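Local atomic coordinates of cysteine synthase 3 (Entamoeba histolytica, PDB entry 6KR5), a protein that probably catalyses the pyridoxal-phosphate-dependent formation of L-cysteine from O-acetyl-L-serine and sulfide. Residues Arg12-His15 against Glu19-Gly22; Asn64-Ala69 against Ile91-Ala96; Gly210-Ala215 against Leu289-Lys294; Val223-Pro228 against Asp252-Ile257. All blocks are in the same frame, centred on the assembly; numbering follows the deposited sequence. Where two conformers were deposited one is given.

How the interactions relate
The four contacts form two pairs, interaction 2 lying on the opposite side of the chain's centre from 3 and 4. Interactions 1 and 2 have centres about 16 Å apart and touch where I21 CD1 lies 3.8 Å from Q95 NE2; both reach the second subunit. Interactions 3 and 4, centres about 14 Å apart, use neighbouring strands of one sheet, 4 being nested within the loop that 3 closes. E253 of interaction 4 links them: its OE2 is 2.6 Å from K294 NZ of interaction 3, a salt bridge. Between pairs, nearest atoms are about 18 to 24 Å apart. Pyridoxal-5'-phosphate lies about 10, 13 and 9 Å from the I65, V214 and L224 side chains.

Interaction 1: Arg12-His15 against Glu19-Gly22; sequences RIYH and ETIG
The carboxylate of E19 gathers H15 N, H15 ND1 and one end of the R12 guanidinium. H15 N donates to E19 OE1 at 2.8 Å with a nearly straight N-H...O angle of 173°, meeting that oxygen from above the carboxylate plane. H15 ND1 adds weak bonds to both oxygens, the longer of them reaching E19 OE2 at 3.3 Å. R12 NH2 forms a salt bridge with E19 OE1 (3.1 Å), whose hydrogen bond is bent and weak, the guanidinium plane being turned 58° from the carboxylate; its main acceptor is T5 O of the second subunit. A water donates to E19 OE1 and I13 O while accepting from R12 NE (2.8 Å), so E19 OE1 is gripped from several directions. Beyond this polar cluster, the Y14 ring lies between two aliphatic groups: T20 CG2 sits over one face, 3.9 Å from the centroid and 20° off the normal, a CH-pi contact, and R12 CD lies over the opposite face, toward the rim. Y14 OH bonds to N7 OD1 of the second subunit. At this dimer interface, the short, weakly bonded strand I13-Y14 pairs in parallel with a strand of that subunit and is tied to the following 3-10 segment.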
loop_
_atom_site.group_PDB
_atom_site.type_symbol
_atom_site.label_atom_id
_atom_site.label_comp_id
_atom_site.label_asym_id
_atom_site.label_seq_id
_atom_site.Cartn_x
_atom_site.Cartn_y
_atom_site.Cartn_z
ATOM N N ARG B 12 3.332 -19.537 1.136
ATOM C CA ARG B 12 1.997 -19.754 0.615
ATOM C C ARG B 12 1.933 -19.210 -0.802
ATOM O O ARG B 12 2.602 -18.228 -1.132
ATOM C CB ARG B 12 0.944 -19.065 1.501
ATOM C CG ARG B 12 -0.493 -19.282 1.092
ATOM C CD ARG B 12 -1.454 -18.739 2.139
ATOM N NE ARG B 12 -2.803 -18.686 1.604
ATOM C CZ ARG B 12 -3.835 -18.100 2.195
ATOM N NH1 ARG B 12 -3.696 -17.503 3.373
ATOM N NH2 ARG B 12 -5.018 -18.120 1.598
ATOM N N ILE B 13 1.144 -19.867 -1.643
ATOM C CA ILE B 13 0.762 -19.311 -2.936
ATOM C C ILE B 13 -0.720 -18.981 -2.851
ATOM O O ILE B 13 -1.576 -19.878 -2.808
ATOM C CB ILE B 13 1.073 -20.258 -4.102
ATOM C CG1 ILE B 13 2.589 -20.388 -4.276
ATOM C CG2 ILE B 13 0.453 -19.724 -5.395
ATOM C CD1 ILE B 13 2.996 -21.355 -5.363
ATOM N N TYR B 14 -1.019 -17.684 -2.789
ATOM C CA TYR B 14 -2.392 -17.220 -2.669
ATOM C C TYR B 14 -3.145 -17.485 -3.968
ATOM O O TYR B 14 -2.605 -17.300 -5.056
ATOM C CB TYR B 14 -2.391 -15.728 -2.327
ATOM C CG TYR B 14 -1.755 -15.430 -0.987
ATOM C CD1 TYR B 14 -0.385 -15.232 -0.873
ATOM C CD2 TYR B 14 -2.525 -15.385 0.169
ATOM C CE1 TYR B 14 0.199 -14.975 0.355
ATOM C CE2 TYR B 14 -1.958 -15.128 1.397
ATOM C CZ TYR B 14 -0.596 -14.931 1.490
ATOM O OH TYR B 14 -0.020 -14.668 2.715
ATOM N N HIS B 15 -4.400 -17.923 -3.859
ATOM C CA HIS B 15 -5.133 -18.260 -5.076
ATOM C C HIS B 15 -5.667 -17.042 -5.804
ATOM O O HIS B 15 -5.955 -17.135 -7.000
ATOM C CB HIS B 15 -6.296 -19.203 -4.768
ATOM C CG HIS B 15 -5.858 -20.535 -4.246
ATOM N ND1 HIS B 15 -6.066 -20.925 -2.942
ATOM C CD2 HIS B 15 -5.213 -21.561 -4.849
ATOM C CE1 HIS B 15 -5.566 -22.137 -2.762
ATOM N NE2 HIS B 15 -5.047 -22.545 -3.905
ATOM N N GLU B 19 -7.362 -13.496 -0.996
ATOM C CA GLU B 19 -6.737 -14.307 0.042
ATOM C C GLU B 19 -5.598 -13.590 0.748
ATOM O O GLU B 19 -5.122 -14.092 1.771
ATOM C CB GLU B 19 -6.231 -15.624 -0.544
ATOM C CG GLU B 19 -7.376 -16.493 -1.048
ATOM C CD GLU B 19 -6.994 -17.948 -1.255
ATOM O OE1 GLU B 19 -5.799 -18.254 -1.421
ATOM O OE2 GLU B 19 -7.918 -18.791 -1.247
ATOM N N THR B 20 -5.136 -12.450 0.227
ATOM C CA THR B 20 -4.125 -11.655 0.921
ATOM C C THR B 20 -4.723 -10.630 1.871
ATOM O O THR B 20 -3.965 -9.929 2.549
ATOM C CB THR B 20 -3.200 -10.910 -0.057
ATOM O OG1 THR B 20 -3.904 -9.832 -0.686
ATOM C CG2 THR B 20 -2.619 -11.838 -1.113
ATOM N N ILE B 21 -6.050 -10.525 1.939
ATOM C CA ILE B 21 -6.673 -9.549 2.818
ATOM C C ILE B 21 -6.444 -9.939 4.269
ATOM O O ILE B 21 -6.525 -11.123 4.637
ATOM C CB ILE B 21 -8.174 -9.446 2.509
ATOM C CG1 ILE B 21 -8.377 -8.834 1.137
ATOM C CG2 ILE B 21 -8.915 -8.626 3.577
ATOM C CD1 ILE B 21 -9.843 -8.845 0.706
ATOM N N GLY B 22 -6.182 -8.936 5.104
ATOM C CA GLY B 22 -5.960 -9.167 6.515
ATOM C C GLY B 22 -4.559 -9.658 6.845
ATOM O O GLY B 22 -3.584 -9.490 6.090
HETATM O O HOH W 1 -3.562 -20.118 -0.631
#

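Interaction 2: Asn64-Ala69 against Ile91-Ala96; sequences NIIYQA and IGLCQA
Two helices that flank strand 80-84 in the sequence, 58-72 and 88-100, pack against each other here, forming an alpha-beta-alpha unit of the domain built round the four-stranded parallel sheet. Over the short segments their axes approach to 9.5 Å and their N-to-C directions differ by 44°. The closest backbone positions are I66 and A96, with CA atoms 7.0 Å apart. Most of the contact is carried by the end of I66. Its CG1 branch is anti to the carbonyl carbon (chi1 -67°) and extended at chi2, which carries CD1 across to the other helix. There I66 CD1 meets three groups spaced along one side of 91-96: L93 CD2 at 3.7 Å, A96 CB also at 3.7 Å, and the backbone oxygen L93 O at 3.5 Å. The I66 and L93 side chains meet at an oblique angle, and L93 CD2 also lies 4.0 Å from I66 CG1. The preceding residue on helix 58-72, I65, adds a looser contact through CG2, 4.3 Å from L93 CD2. I65 also packs on F155 of strand 154-156. The small methyl of A96 fits the close approach of the backbones at this point. All the side-chain groups that meet are buried and aliphatic, so cohesion between 64-69 and 91-96 comes from dispersion and exclusion of water; a polar tie between the same two helices is supplied elsewhere, by Q95 NE2 bonding to D59 OD2.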
loop_
_atom_site.group_PDB
_atom_site.type_symbol
_atom_site.label_atom_id
_atom_site.label_comp_id
_atom_site.label_asym_id
_atom_site.label_seq_id
_atom_site.Cartn_x
_atom_site.Cartn_y
_atom_site.Cartn_z
ATOM N N ASN B 64 -16.039 -9.151 3.153
ATOM C CA ASN B 64 -16.974 -9.975 3.918
ATOM C C ASN B 64 -18.430 -9.645 3.616
ATOM O O ASN B 64 -19.279 -10.545 3.653
ATOM C CB ASN B 64 -16.728 -9.867 5.422
ATOM C CG ASN B 64 -17.290 -11.066 6.151
ATOM O OD1 ASN B 64 -16.911 -12.206 5.848
ATOM N ND2 ASN B 64 -18.235 -10.835 7.063
ATOM N N ILE B 65 -18.759 -8.378 3.345
ATOM C CA ILE B 65 -20.135 -8.045 2.964
ATOM C C ILE B 65 -20.544 -8.837 1.725
ATOM O O ILE B 65 -21.620 -9.441 1.680
ATOM C CB ILE B 65 -20.272 -6.526 2.746
ATOM C CG1 ILE B 65 -20.375 -5.819 4.104
ATOM C CG2 ILE B 65 -21.468 -6.204 1.859
ATOM C CD1 ILE B 65 -20.296 -4.332 4.020
ATOM N N ILE B 66 -19.670 -8.890 0.724
ATOM C CA ILE B 66 -20.014 -9.579 -0.513
ATOM C C ILE B 66 -19.936 -11.092 -0.340
ATOM O O ILE B 66 -20.831 -11.822 -0.786
ATOM C CB ILE B 66 -19.107 -9.077 -1.645
ATOM C CG1 ILE B 66 -19.439 -7.615 -1.942
ATOM C CG2 ILE B 66 -19.301 -9.915 -2.893
ATOM C CD1 ILE B 66 -18.389 -6.916 -2.788
ATOM N N TYR B 67 -18.886 -11.582 0.323
ATOM C CA TYR B 67 -18.709 -13.021 0.510
ATOM C C TYR B 67 -19.884 -13.618 1.265
ATOM O O TYR B 67 -20.447 -14.641 0.857
ATOM C CB TYR B 67 -17.410 -13.279 1.265
ATOM C CG TYR B 67 -16.966 -14.720 1.341
ATOM C CD1 TYR B 67 -17.158 -15.588 0.276
ATOM C CD2 TYR B 67 -16.313 -15.195 2.465
ATOM C CE1 TYR B 67 -16.729 -16.900 0.344
ATOM C CE2 TYR B 67 -15.883 -16.503 2.546
ATOM C CZ TYR B 67 -16.094 -17.353 1.485
ATOM O OH TYR B 67 -15.660 -18.658 1.563
ATOM N N GLN B 68 -20.264 -12.995 2.378
ATOM C CA GLN B 68 -21.356 -13.560 3.162
ATOM C C GLN B 68 -22.668 -13.494 2.397
ATOM O O GLN B 68 -23.489 -14.421 2.478
ATOM C CB GLN B 68 -21.484 -12.837 4.498
ATOM C CG GLN B 68 -22.382 -13.601 5.481
ATOM C CD GLN B 68 -21.765 -14.923 5.907
ATOM O OE1 GLN B 68 -20.609 -14.974 6.315
ATOM N NE2 GLN B 68 -22.533 -16.003 5.804
ATOM N N ALA B 69 -22.886 -12.412 1.640
ATOM C CA ALA B 69 -24.125 -12.302 0.872
ATOM C C ALA B 69 -24.209 -13.394 -0.181
ATOM O O ALA B 69 -25.286 -13.955 -0.417
ATOM C CB ALA B 69 -24.245 -10.923 0.225
ATOM N N ILE B 91 -13.781 1.323 -2.537
ATOM C CA ILE B 91 -12.614 0.583 -3.023
ATOM C C ILE B 91 -12.683 -0.876 -2.589
ATOM O O ILE B 91 -12.445 -1.790 -3.383
ATOM C CB ILE B 91 -11.317 1.246 -2.533
ATOM C CG1 ILE B 91 -11.197 2.655 -3.111
ATOM C CG2 ILE B 91 -10.133 0.374 -2.894
ATOM C CD1 ILE B 91 -10.034 3.441 -2.500
ATOM N N GLY B 92 -13.014 -1.117 -1.320
ATOM C CA GLY B 92 -13.079 -2.487 -0.841
ATOM C C GLY B 92 -14.172 -3.295 -1.515
ATOM O O GLY B 92 -13.993 -4.481 -1.803
ATOM N N LEU B 93 -15.308 -2.661 -1.804
ATOM C CA LEU B 93 -16.366 -3.368 -2.515
ATOM C C LEU B 93 -15.962 -3.647 -3.954
ATOM O O LEU B 93 -16.267 -4.716 -4.498
ATOM C CB LEU B 93 -17.653 -2.554 -2.474
ATOM C CG LEU B 93 -18.396 -2.487 -1.143
ATOM C CD1 LEU B 93 -19.446 -1.394 -1.236
ATOM C CD2 LEU B 93 -19.045 -3.830 -0.811
ATOM N N CYS B 94 -15.275 -2.692 -4.586
ATOM C CA CYS B 94 -14.892 -2.863 -5.983
ATOM C C CYS B 94 -13.845 -3.953 -6.137
ATOM O O CYS B 94 -13.894 -4.738 -7.094
ATOM C CB CYS B 94 -14.393 -1.539 -6.555
ATOM S SG CYS B 94 -15.726 -0.367 -6.867
ATOM N N GLN B 95 -12.908 -4.042 -5.194
ATOM C CA GLN B 95 -11.912 -5.108 -5.249
ATOM C C GLN B 95 -12.576 -6.480 -5.157
ATOM O O GLN B 95 -12.321 -7.372 -5.986
ATOM C CB GLN B 95 -10.888 -4.918 -4.131
ATOM C CG GLN B 95 -9.910 -6.078 -4.009
ATOM C CD GLN B 95 -8.897 -5.867 -2.899
ATOM O OE1 GLN B 95 -7.696 -5.659 -3.147
ATOM N NE2 GLN B 95 -9.373 -5.899 -1.667
ATOM N N ALA B 96 -13.464 -6.661 -4.169
ATOM C CA ALA B 96 -14.109 -7.956 -3.989
ATOM C C ALA B 96 -15.061 -8.254 -5.135
ATOM O O ALA B 96 -15.106 -9.384 -5.635
ATOM C CB ALA B 96 -14.838 -8.009 -2.648
#

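Interaction 3: Gly210-Ala215 against Leu289-Lys294; sequences GVKVVA and LKEAGK
K212 and E291 reach toward each other from opposite sides, one from a strand and the other from a helix. K212 is fully extended, with CG anti to the backbone N (chi1 -177°), and it delivers NZ to E291 OE2 on the syn lone pair of that oxygen. The refined separation between K212 NZ and E291 OE2, 2.5 Å, is short for a salt bridge, so its exact value should be read with caution. The glutamate is bent at chi2 (74°), which turns its carboxylate toward the strand. Its other oxygen serves a second lysine: K294 NZ bonds to E291 OE1 at 3.1 Å, coming from 45° above the carboxylate plane rather than within it. The stronger partner of K294 is E253 OE2 on the adjacent strand, and K212 NZ also bridges to E253 OE1. The ammonium groups K212 NZ and K294 NZ, 4.2 Å apart, are thus gathered round two carboxylates. E291 OE1 also comes close to E253 OE1, a proximity that might favour protonation of one of the two acids. Beside the carboxylate, V214 CG2 lies 4.1 Å from E291 OE1, and I186 touches both V214 and E291. The network joins the C-terminal part of helix 279-292 to strands 212-218 and 253-257, a helix packed on the mixed sheet, as in the alpha/beta fold of the fold-type II pyridoxal-phosphate enzymes.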
loop_
_atom_site.group_PDB
_atom_site.type_symbol
_atom_site.label_atom_id
_atom_site.label_comp_id
_atom_site.label_asym_id
_atom_site.label_seq_id
_atom_site.Cartn_x
_atom_site.Cartn_y
_atom_site.Cartn_z
ATOM N N GLY B 210 -11.442 -7.771 30.601
ATOM C CA GLY B 210 -10.922 -6.496 31.041
ATOM C C GLY B 210 -10.322 -5.612 29.971
ATOM O O GLY B 210 -9.775 -4.559 30.310
ATOM N N VAL B 211 -10.391 -6.000 28.694
ATOM C CA VAL B 211 -9.867 -5.141 27.637
ATOM C C VAL B 211 -10.724 -3.886 27.566
ATOM O O VAL B 211 -11.960 -3.964 27.529
ATOM C CB VAL B 211 -9.839 -5.883 26.290
ATOM C CG1 VAL B 211 -9.612 -4.903 25.129
ATOM C CG2 VAL B 211 -8.762 -6.948 26.296
ATOM N N LYS B 212 -10.072 -2.727 27.585
ATOM C CA LYS B 212 -10.742 -1.438 27.488
ATOM C C LYS B 212 -10.883 -1.054 26.019
ATOM O O LYS B 212 -9.919 -1.144 25.257
ATOM C CB LYS B 212 -9.945 -0.373 28.243
ATOM C CG LYS B 212 -10.587 0.998 28.259
ATOM C CD LYS B 212 -9.707 2.013 28.984
ATOM C CE LYS B 212 -10.405 3.362 29.103
ATOM N NZ LYS B 212 -9.517 4.364 29.774
ATOM N N VAL B 213 -12.083 -0.636 25.628
ATOM C CA VAL B 213 -12.385 -0.253 24.251
ATOM C C VAL B 213 -12.517 1.263 24.190
ATOM O O VAL B 213 -13.388 1.843 24.849
ATOM C CB VAL B 213 -13.658 -0.947 23.756
ATOM C CG1 VAL B 213 -14.046 -0.412 22.380
ATOM C CG2 VAL B 213 -13.432 -2.453 23.716
ATOM N N VAL B 214 -11.671 1.906 23.386
ATOM C CA VAL B 214 -11.660 3.360 23.260
ATOM C C VAL B 214 -12.104 3.728 21.848
ATOM O O VAL B 214 -11.431 3.383 20.871
ATOM C CB VAL B 214 -10.270 3.935 23.563
ATOM C CG1 VAL B 214 -10.255 5.446 23.359
ATOM C CG2 VAL B 214 -9.839 3.575 24.992
ATOM N N ALA B 215 -13.221 4.445 21.738
ATOM C CA ALA B 215 -13.697 4.958 20.460
ATOM C C ALA B 215 -13.227 6.398 20.283
ATOM O O ALA B 215 -13.224 7.174 21.241
ATOM C CB ALA B 215 -15.225 4.895 20.387
ATOM N N LEU B 289 -1.951 7.860 22.447
ATOM C CA LEU B 289 -0.848 8.436 23.210
ATOM C C LEU B 289 -1.356 9.129 24.466
ATOM O O LEU B 289 -0.705 9.079 25.517
ATOM C CB LEU B 289 -0.042 9.409 22.342
ATOM C CG LEU B 289 0.750 8.818 21.165
ATOM C CD1 LEU B 289 1.532 9.905 20.431
ATOM C CD2 LEU B 289 1.690 7.698 21.614
ATOM N N LYS B 290 -2.505 9.797 24.377
ATOM C CA LYS B 290 -3.126 10.344 25.583
ATOM C C LYS B 290 -3.498 9.229 26.543
ATOM O O LYS B 290 -3.299 9.350 27.760
ATOM C CB LYS B 290 -4.351 11.178 25.215
ATOM C CG LYS B 290 -4.000 12.400 24.404
ATOM C CD LYS B 290 -5.206 13.284 24.173
ATOM C CE LYS B 290 -4.776 14.571 23.502
ATOM N NZ LYS B 290 -5.912 15.480 23.195
ATOM N N GLU B 291 -4.034 8.131 26.015
ATOM C CA GLU B 291 -4.333 6.978 26.854
ATOM C C GLU B 291 -3.073 6.464 27.543
ATOM O O GLU B 291 -3.092 6.141 28.739
ATOM C CB GLU B 291 -4.975 5.888 25.998
ATOM C CG GLU B 291 -5.655 4.803 26.791
ATOM C CD GLU B 291 -6.966 5.260 27.397
ATOM O OE1 GLU B 291 -7.535 6.287 26.949
ATOM O OE2 GLU B 291 -7.426 4.583 28.335
ATOM N N ALA B 292 -1.957 6.414 26.811
ATOM C CA ALA B 292 -0.688 5.935 27.341
ATOM C C ALA B 292 -0.102 6.858 28.401
ATOM O O ALA B 292 0.841 6.459 29.095
ATOM C CB ALA B 292 0.315 5.757 26.194
ATOM N N GLY B 293 -0.618 8.074 28.532
ATOM C CA GLY B 293 -0.166 8.999 29.547
ATOM C C GLY B 293 -0.913 8.943 30.860
ATOM O O GLY B 293 -0.524 9.636 31.805
ATOM N N LYS B 294 -1.971 8.144 30.956
ATOM C CA LYS B 294 -2.761 8.069 32.179
ATOM C C LYS B 294 -2.085 7.153 33.185
ATOM O O LYS B 294 -1.520 6.120 32.822
ATOM C CB LYS B 294 -4.170 7.570 31.874
ATOM C CG LYS B 294 -4.914 8.461 30.888
ATOM C CD LYS B 294 -6.305 7.943 30.585
ATOM C CE LYS B 294 -7.029 8.887 29.646
ATOM N NZ LYS B 294 -8.328 8.335 29.196
#

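Interaction 4: Val223-Pro228 against Asp252-Ile257; sequences VLSGKP and DEITPI
L224 begins the contact with I254, inside a type I turn that runs from V223 to G226 and is closed by G226 N to V223 O at 3.0 Å. The touching groups are backbone and root of the side chain: L224 O is 3.5 Å from I254 CD1, and L224 CB lies 4.0 Å from the same methyl. The L224 side chain also packs on V191 and Y246, about 9 Å from pyridoxal-5'-phosphate. I254 CG1 is anti to the carbonyl carbon (chi1 -55°), which sends CD1 toward L224 and leaves CG2 for the next residue. S225 OG meets that branch, 3.5 Å from I254 CG2. The hydroxyl is also joined to the strand through a water that donates to S225 OG (2.8 Å) and to I254 O (2.8 Å). Its direct protein partner is E217 OE2, and E217 OE1 takes L224 N, so one carboxylate holds two consecutive turn residues. Strand 253-257 is the outermost of the mixed sheet within this chain, beside strand 212-218. I254 looks toward the turn and also packs on Y246, whereas T255 and I257 touch helix 279-292, so the turn and that helix contact different residues of the edge strand.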
loop_
_atom_site.group_PDB
_atom_site.type_symbol
_atom_site.label_atom_id
_atom_site.label_comp_id
_atom_site.label_asym_id
_atom_site.label_seq_id
_atom_site.Cartn_x
_atom_site.Cartn_y
_atom_site.Cartn_z
ATOM N N VAL B 223 -20.609 13.142 17.939
ATOM C CA VAL B 223 -21.992 12.697 18.113
ATOM C C VAL B 223 -22.082 11.512 19.070
ATOM O O VAL B 223 -23.104 11.338 19.749
ATOM C CB VAL B 223 -22.661 12.380 16.754
ATOM C CG1 VAL B 223 -22.613 13.586 15.835
ATOM C CG2 VAL B 223 -22.065 11.149 16.096
ATOM N N LEU B 224 -21.039 10.682 19.153
ATOM C CA LEU B 224 -21.070 9.604 20.136
ATOM C C LEU B 224 -21.083 10.163 21.552
ATOM O O LEU B 224 -21.680 9.558 22.455
ATOM C CB LEU B 224 -19.874 8.675 19.947
ATOM C CG LEU B 224 -19.778 8.008 18.577
ATOM C CD1 LEU B 224 -18.496 7.230 18.512
ATOM C CD2 LEU B 224 -20.963 7.097 18.331
ATOM N N SER B 225 -20.456 11.322 21.757
ATOM C CA SER B 225 -20.468 12.021 23.038
ATOM C C SER B 225 -21.763 12.787 23.273
ATOM O O SER B 225 -21.902 13.427 24.321
ATOM C CB SER B 225 -19.282 12.983 23.105
ATOM O OG SER B 225 -18.058 12.290 22.906
ATOM N N GLY B 226 -22.701 12.738 22.330
ATOM C CA GLY B 226 -23.974 13.435 22.434
ATOM C C GLY B 226 -23.986 14.859 21.925
ATOM O O GLY B 226 -25.003 15.548 22.088
ATOM N N LYS B 227 -22.892 15.328 21.303
ATOM C CA LYS B 227 -22.816 16.666 20.739
ATOM C C LYS B 227 -23.401 16.693 19.330
ATOM O O LYS B 227 -23.508 15.657 18.671
ATOM C CB LYS B 227 -21.364 17.138 20.734
ATOM C CG LYS B 227 -20.749 17.156 22.122
ATOM C CD LYS B 227 -19.384 17.811 22.126
ATOM C CE LYS B 227 -18.963 18.169 23.545
ATOM N NZ LYS B 227 -19.355 17.108 24.518
ATOM N N PRO B 228 -23.816 17.862 18.839
ATOM C CA PRO B 228 -24.382 17.924 17.488
ATOM C C PRO B 228 -23.353 17.579 16.421
ATOM O O PRO B 228 -22.148 17.763 16.598
ATOM C CB PRO B 228 -24.831 19.384 17.354
ATOM C CG PRO B 228 -24.904 19.902 18.741
ATOM C CD PRO B 228 -23.860 19.171 19.513
ATOM N N ASP B 252 -15.899 1.672 26.249
ATOM C CA ASP B 252 -15.601 2.112 27.605
ATOM C C ASP B 252 -15.260 3.589 27.711
ATOM O O ASP B 252 -15.427 4.175 28.790
ATOM C CB ASP B 252 -14.439 1.293 28.162
ATOM C CG ASP B 252 -14.777 -0.159 28.249
ATOM O OD1 ASP B 252 -15.756 -0.475 28.959
ATOM O OD2 ASP B 252 -14.111 -0.975 27.576
ATOM N N GLU B 253 -14.794 4.204 26.631
ATOM C CA GLU B 253 -14.382 5.599 26.652
ATOM C C GLU B 253 -14.486 6.141 25.237
ATOM O O GLU B 253 -14.135 5.444 24.279
ATOM C CB GLU B 253 -12.947 5.751 27.177
ATOM C CG GLU B 253 -12.378 7.164 27.089
ATOM C CD GLU B 253 -10.883 7.214 27.362
ATOM O OE1 GLU B 253 -10.238 6.141 27.341
ATOM O OE2 GLU B 253 -10.354 8.323 27.590
ATOM N N ILE B 254 -14.986 7.366 25.113
ATOM C CA ILE B 254 -14.978 8.095 23.848
ATOM C C ILE B 254 -13.982 9.237 23.976
ATOM O O ILE B 254 -14.108 10.083 24.869
ATOM C CB ILE B 254 -16.371 8.629 23.488
ATOM C CG1 ILE B 254 -17.393 7.490 23.466
ATOM C CG2 ILE B 254 -16.318 9.366 22.152
ATOM C CD1 ILE B 254 -18.832 7.939 23.700
ATOM N N THR B 255 -13.000 9.283 23.077
ATOM C CA THR B 255 -12.002 10.346 23.102
ATOM C C THR B 255 -12.149 11.213 21.865
ATOM O O THR B 255 -11.867 10.743 20.752
ATOM C CB THR B 255 -10.592 9.766 23.179
ATOM O OG1 THR B 255 -10.468 9.001 24.385
ATOM C CG2 THR B 255 -9.551 10.883 23.189
ATOM N N PRO B 256 -12.608 12.453 22.000
ATOM C CA PRO B 256 -12.662 13.355 20.848
ATOM C C PRO B 256 -11.279 13.890 20.525
ATOM O O PRO B 256 -10.474 14.168 21.420
ATOM C CB PRO B 256 -13.589 14.479 21.328
ATOM C CG PRO B 256 -13.364 14.521 22.806
ATOM C CD PRO B 256 -13.117 13.088 23.231
ATOM N N ILE B 257 -11.010 14.052 19.232
ATOM C CA ILE B 257 -9.727 14.557 18.754
ATOM C C ILE B 257 -9.997 15.685 17.768
ATOM O O ILE B 257 -10.795 15.527 16.834
ATOM C CB ILE B 257 -8.876 13.446 18.097
ATOM C CG1 ILE B 257 -8.464 12.369 19.112
ATOM C CG2 ILE B 257 -7.651 14.043 17.400
ATOM C CD1 ILE B 257 -7.406 12.828 20.163
HETATM O O HOH W 2 -16.250 11.871 24.936
#